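Local atomic coordinates of CyaB (Pseudomonas aeruginosa, PDB entry 3R5G), a protein that probably makes cyclic AMP from ATP as a membrane-anchored adenylyl cyclase, of which this chain is the catalytic domain. Residues 80-85 against 154-159; 159-164 against 168-173. All blocks are in the same frame, centred on the assembly; numbering follows the deposited sequence.

Contact 1. Residues 80-85 against 154-159; sequences AAVSMG and ILISHE
Ile154 lays its terminal methyl against the bare backbone of Gly85, where helix 74-100 packs on strand 154-157. This is helix-on-sheet packing inside the class III nucleotidyl cyclase fold. The strand runs parallel to strand 109-116 on one edge and pairs antiparallel with strand 185-190 on the other, and the helix lies over one face of that sheet. At Gly85 no side chain stands between the two, and the CA atoms of Gly85 and Ile154, 7.2 Å apart, are the closest CA pair of the two segments. CD1 of Ile154 sits 3.7 Å from C of Gly85 and 3.8 Å from its O, so a methyl group meets the peptide group directly. The torsions deliver it there: CG1 lies beside the backbone N (chi1 -61°), and the chain then runs on extended (chi2 175°), carrying CD1 across to the helix.

One helical turn back, the fit is looser. Val82 meets Ile156 methyl to methyl, with no polar atom involved; Val82 also touches Val190 of strand 185-190 and Thr160, Ile164 and Ile168. No hydrogen bond joins the two segments; the buried join rests on van der Waals contact, methyl on peptide at one point and methyl on methyl at the other. Polar grips lie at the far end of the strand, where Ser157 is the N-cap of helix 158-164 and its OG also hydrogen-bonds OD1 of Asn115. Along the strand, Ile154 and Ile156 both send their CB toward the helix, and CG2 of Ile154 lies 4.2 Å from CG2 of Ile156. From this pair of branches, CG2 of Ile156 reaches to 4.4 Å from CG2 of Val82.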
loop_
_atom_site.group_PDB
_atom_site.type_symbol
_atom_site.label_atom_id
_atom_site.label_comp_id
_atom_site.label_asym_id
_atom_site.label_seq_id
_atom_site.Cartn_x
_atom_site.Cartn_y
_atom_site.Cartn_z
ATOM N N ALA A 80 17.528 -12.581 9.574
ATOM C CA ALA A 80 17.712 -12.358 8.159
ATOM C C ALA A 80 17.005 -11.086 7.616
ATOM O O ALA A 80 17.598 -10.264 6.848
ATOM C CB ALA A 80 17.216 -13.619 7.378
ATOM N N ALA A 81 15.752 -10.857 8.127
ATOM C CA ALA A 81 15.000 -9.716 7.639
ATOM C C ALA A 81 15.748 -8.440 8.104
ATOM O O ALA A 81 15.827 -7.512 7.356
ATOM C CB ALA A 81 13.606 -9.710 8.289
ATOM N N VAL A 82 16.118 -8.360 9.366
ATOM C CA VAL A 82 16.756 -7.078 9.829
ATOM C C VAL A 82 18.112 -6.883 9.188
ATOM O O VAL A 82 18.483 -5.729 8.884
ATOM C CB VAL A 82 16.800 -7.143 11.335
ATOM C CG1 VAL A 82 17.454 -5.864 11.995
ATOM C CG2 VAL A 82 15.352 -7.138 11.870
ATOM N N SER A 83 18.879 -7.970 9.021
ATOM C CA SER A 83 20.194 -7.889 8.368
ATOM C C SER A 83 20.014 -7.445 6.956
ATOM O O SER A 83 20.834 -6.649 6.454
ATOM C CB SER A 83 20.942 -9.258 8.457
ATOM O OG SER A 83 21.113 -9.612 9.824
ATOM N N MET A 84 18.956 -7.899 6.243
ATOM C CA MET A 84 18.660 -7.407 4.916
ATOM C C MET A 84 18.428 -5.896 4.950
ATOM O O MET A 84 18.974 -5.132 4.122
ATOM C CB MET A 84 17.461 -8.198 4.438
ATOM C CG MET A 84 16.988 -7.712 3.091
ATOM S SD MET A 84 15.340 -8.201 2.595
ATOM C CE MET A 84 14.453 -7.141 3.806
ATOM N N GLY A 85 17.664 -5.449 5.944
ATOM C CA GLY A 85 17.437 -3.993 6.022
ATOM C C GLY A 85 18.709 -3.200 6.272
ATOM O O GLY A 85 18.878 -2.155 5.628
ATOM N N ILE A 154 15.555 2.158 10.790
ATOM C CA ILE A 154 14.899 0.896 10.727
ATOM C C ILE A 154 14.218 0.733 12.076
ATOM O O ILE A 154 14.879 0.554 13.158
ATOM C CB ILE A 154 15.928 -0.234 10.593
ATOM C CG1 ILE A 154 16.675 -0.028 9.350
ATOM C CG2 ILE A 154 15.205 -1.593 10.570
ATOM C CD1 ILE A 154 17.871 -1.041 9.106
ATOM N N LEU A 155 12.917 0.688 12.027
ATOM C CA LEU A 155 12.133 0.540 13.276
ATOM C C LEU A 155 11.590 -0.856 13.399
ATOM O O LEU A 155 11.025 -1.389 12.381
ATOM C CB LEU A 155 10.915 1.469 13.353
ATOM C CG LEU A 155 11.216 2.951 13.515
ATOM C CD1 LEU A 155 9.905 3.710 13.864
ATOM C CD2 LEU A 155 12.134 3.118 14.722
ATOM N N ILE A 156 11.688 -1.541 14.530
ATOM C CA ILE A 156 11.184 -2.875 14.688
ATOM C C ILE A 156 10.322 -2.933 15.951
ATOM O O ILE A 156 10.465 -2.069 16.878
ATOM C CB ILE A 156 12.377 -3.864 14.856
ATOM C CG1 ILE A 156 13.230 -3.675 16.142
ATOM C CG2 ILE A 156 13.251 -3.750 13.624
ATOM C CD1 ILE A 156 14.240 -4.797 16.422
ATOM N N SER A 157 9.465 -3.900 16.029
ATOM C CA SER A 157 8.634 -4.141 17.225
ATOM C C SER A 157 9.391 -4.945 18.235
ATOM O O SER A 157 10.499 -5.467 18.050
ATOM C CB SER A 157 7.382 -4.854 16.761
ATOM O OG SER A 157 7.788 -6.191 16.371
ATOM N N HIS A 158 8.796 -5.025 19.424
ATOM C CA HIS A 158 9.369 -5.811 20.486
ATOM C C HIS A 158 9.482 -7.300 20.207
ATOM O O HIS A 158 10.461 -7.898 20.588
ATOM C CB HIS A 158 8.546 -5.549 21.768
ATOM C CG HIS A 158 9.115 -6.247 22.957
ATOM N ND1 HIS A 158 10.246 -5.790 23.617
ATOM C CD2 HIS A 158 8.784 -7.423 23.542
ATOM C CE1 HIS A 158 10.565 -6.634 24.584
ATOM N NE2 HIS A 158 9.682 -7.626 24.575
ATOM N N GLU A 159 8.476 -7.871 19.523
ATOM C CA GLU A 159 8.585 -9.264 19.133
ATOM C C GLU A 159 9.854 -9.472 18.258
ATOM O O GLU A 159 10.540 -10.468 18.464
ATOM C CB GLU A 159 7.311 -9.678 18.364
ATOM C CG GLU A 159 7.244 -11.201 18.218
ATOM C CD GLU A 159 6.896 -11.911 19.569
ATOM O OE1 GLU A 159 6.376 -11.254 20.505
ATOM O OE2 GLU A 159 7.186 -13.131 19.678
#

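Contact 2. Residues 159-164 against 168-173; sequences ETYSLI and IMCRDK
The sulfur of Cys170 lies at the rim of the Tyr161 ring, practically in its plane: SG is 5.2 Å from the ring centroid and 89° off the ring normal. This sulfur-aromatic contact belongs to a tight helix-to-strand connection of the cyclase fold, in which helix 158-164 ends and, after a short loop, the chain returns as strand 170-176. Tyr161 holds CG anti to its own N (chi1 166°), which swings the ring toward Cys170. CD1 then meets both CB, at 3.8 Å, and SG of the cysteine. Tyr188 of strand 185-190 stacks with the same ring.

The turn itself is closed by the backbone. N of Ile168 donates to O of Ile164 over 2.9 Å, a bond between residues four apart that bridges the helix end and the loop.

Next to this bond the two isoleucines slant across each other. CG1 of Ile164 is wedged between its backbone N and carbonyl carbon (chi1 70°), and its CD1 ends up 3.9 Å from both CG2 of Ile168 and SG of Cys170.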
loop_
_atom_site.group_PDB
_atom_site.type_symbol
_atom_site.label_atom_id
_atom_site.label_comp_id
_atom_site.label_asym_id
_atom_site.label_seq_id
_atom_site.Cartn_x
_atom_site.Cartn_y
_atom_site.Cartn_z
ATOM N N GLU A 159 8.476 -7.871 19.523
ATOM C CA GLU A 159 8.585 -9.264 19.133
ATOM C C GLU A 159 9.854 -9.472 18.258
ATOM O O GLU A 159 10.540 -10.468 18.464
ATOM C CB GLU A 159 7.311 -9.678 18.364
ATOM C CG GLU A 159 7.244 -11.201 18.218
ATOM C CD GLU A 159 6.896 -11.911 19.569
ATOM O OE1 GLU A 159 6.376 -11.254 20.505
ATOM O OE2 GLU A 159 7.186 -13.131 19.678
ATOM N N THR A 160 10.098 -8.577 17.296
ATOM C CA THR A 160 11.272 -8.775 16.477
ATOM C C THR A 160 12.508 -8.602 17.325
ATOM O O THR A 160 13.498 -9.300 17.206
ATOM C CB THR A 160 11.229 -7.786 15.315
ATOM O OG1 THR A 160 10.036 -7.972 14.543
ATOM C CG2 THR A 160 12.439 -7.956 14.392
ATOM N N TYR A 161 12.566 -7.508 18.095
ATOM C CA TYR A 161 13.714 -7.262 18.990
ATOM C C TYR A 161 14.023 -8.464 19.828
ATOM O O TYR A 161 15.219 -8.812 19.944
ATOM C CB TYR A 161 13.375 -6.018 19.891
ATOM C CG TYR A 161 14.334 -5.904 21.048
ATOM C CD1 TYR A 161 15.595 -5.416 20.835
ATOM C CD2 TYR A 161 13.941 -6.291 22.367
ATOM C CE1 TYR A 161 16.522 -5.365 21.912
ATOM C CE2 TYR A 161 14.855 -6.194 23.419
ATOM C CZ TYR A 161 16.105 -5.715 23.172
ATOM O OH TYR A 161 17.044 -5.687 24.169
ATOM N N SER A 162 12.989 -9.084 20.409
ATOM C CA SER A 162 13.178 -10.292 21.283
ATOM C C SER A 162 13.949 -11.425 20.614
ATOM O O SER A 162 14.700 -12.130 21.271
ATOM C CB SER A 162 11.841 -10.850 21.778
ATOM O OG SER A 162 11.346 -9.815 22.623
ATOM N N LEU A 163 13.723 -11.578 19.313
ATOM C CA LEU A 163 14.366 -12.553 18.511
ATOM C C LEU A 163 15.778 -12.235 18.092
ATOM O O LEU A 163 16.604 -13.146 17.981
ATOM C CB LEU A 163 13.525 -12.870 17.259
ATOM C CG LEU A 163 12.200 -13.548 17.621
ATOM C CD1 LEU A 163 11.293 -13.565 16.437
ATOM C CD2 LEU A 163 12.467 -15.007 18.112
ATOM N N ILE A 164 16.107 -10.941 17.904
ATOM C CA ILE A 164 17.365 -10.576 17.275
ATOM C C ILE A 164 18.369 -9.993 18.324
ATOM O O ILE A 164 19.508 -9.799 17.952
ATOM C CB ILE A 164 17.267 -9.605 16.125
ATOM C CG1 ILE A 164 16.873 -8.190 16.644
ATOM C CG2 ILE A 164 16.225 -10.071 15.079
ATOM C CD1 ILE A 164 16.723 -7.172 15.594
ATOM N N ILE A 168 21.929 -8.479 16.994
ATOM C CA ILE A 168 21.818 -7.217 16.319
ATOM C C ILE A 168 21.605 -6.137 17.376
ATOM O O ILE A 168 20.794 -6.228 18.271
ATOM C CB ILE A 168 20.611 -7.209 15.311
ATOM C CG1 ILE A 168 20.998 -8.157 14.151
ATOM C CG2 ILE A 168 20.269 -5.757 14.871
ATOM C CD1 ILE A 168 19.886 -8.325 13.065
ATOM N N MET A 169 22.347 -5.054 17.204
ATOM C CA MET A 169 22.332 -3.959 18.187
ATOM C C MET A 169 21.133 -3.026 17.943
ATOM O O MET A 169 20.859 -2.605 16.805
ATOM C CB MET A 169 23.570 -3.090 17.998
ATOM C CG MET A 169 23.820 -2.143 19.079
ATOM S SD MET A 169 24.452 -2.901 20.598
ATOM C CE MET A 169 26.069 -3.474 20.049
ATOM N N CYS A 170 20.372 -2.742 19.012
ATOM C CA CYS A 170 19.119 -1.976 18.914
ATOM C C CYS A 170 19.150 -0.892 20.006
ATOM O O CYS A 170 19.857 -1.027 21.019
ATOM C CB CYS A 170 17.899 -2.897 19.169
ATOM S SG CYS A 170 17.799 -4.228 17.887
ATOM N N ARG A 171 18.248 0.063 19.859
ATOM C CA ARG A 171 18.037 1.105 20.887
ATOM C C ARG A 171 16.561 1.352 21.026
ATOM O O ARG A 171 15.831 1.536 20.076
ATOM C CB ARG A 171 18.649 2.355 20.284
ATOM C CG ARG A 171 18.662 3.398 21.289
ATOM C CD ARG A 171 19.418 4.648 20.807
ATOM N NE ARG A 171 20.435 4.621 19.764
ATOM C CZ ARG A 171 21.755 4.763 19.926
ATOM N NH1 ARG A 171 22.500 4.815 18.838
ATOM N NH2 ARG A 171 22.341 4.810 21.122
ATOM N N ASP A 172 16.070 1.310 22.264
ATOM C CA ASP A 172 14.677 1.670 22.583
ATOM C C ASP A 172 14.270 3.043 22.083
ATOM O O ASP A 172 15.017 4.047 22.294
ATOM C CB ASP A 172 14.574 1.585 24.134
ATOM C CG ASP A 172 13.171 1.668 24.703
ATOM O OD1 ASP A 172 12.267 2.167 24.088
ATOM O OD2 ASP A 172 13.032 1.173 25.897
ATOM N N LYS A 173 13.152 3.081 21.342
ATOM C CA LYS A 173 12.688 4.386 20.822
ATOM C C LYS A 173 11.298 4.696 21.367
ATOM O O LYS A 173 10.477 5.401 20.732
ATOM C CB LYS A 173 12.767 4.463 19.282
ATOM C CG LYS A 173 12.958 5.948 18.806
ATOM C CD LYS A 173 12.558 6.138 17.360
ATOM C CE LYS A 173 12.671 7.624 17.084
ATOM N NZ LYS A 173 12.472 8.036 15.701
#

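Overall arrangement
Contact 1 is wholly buried, its centre about 8 Å from the centre of the chain, and is held by van der Waals contact without a hydrogen bond between its segments. Contact 2, with its centre about 15 Å from that point, is partly buried and adds a backbone hydrogen bond and a sulfur-aromatic contact to its hydrocarbon packing. The first joins elements far apart in sequence, the second neighbours separated by a short loop. The strand of contact 1 leads directly into helix 158-164, which carries one side of contact 2. CD1 of Ile156 is 3.5 Å from CD1 of Ile164, and CG1 of Val82 is 3.6 Å from CD1 of Ile168, so the apolar packing under helix 74-100 is continuous with contact 2 at these points.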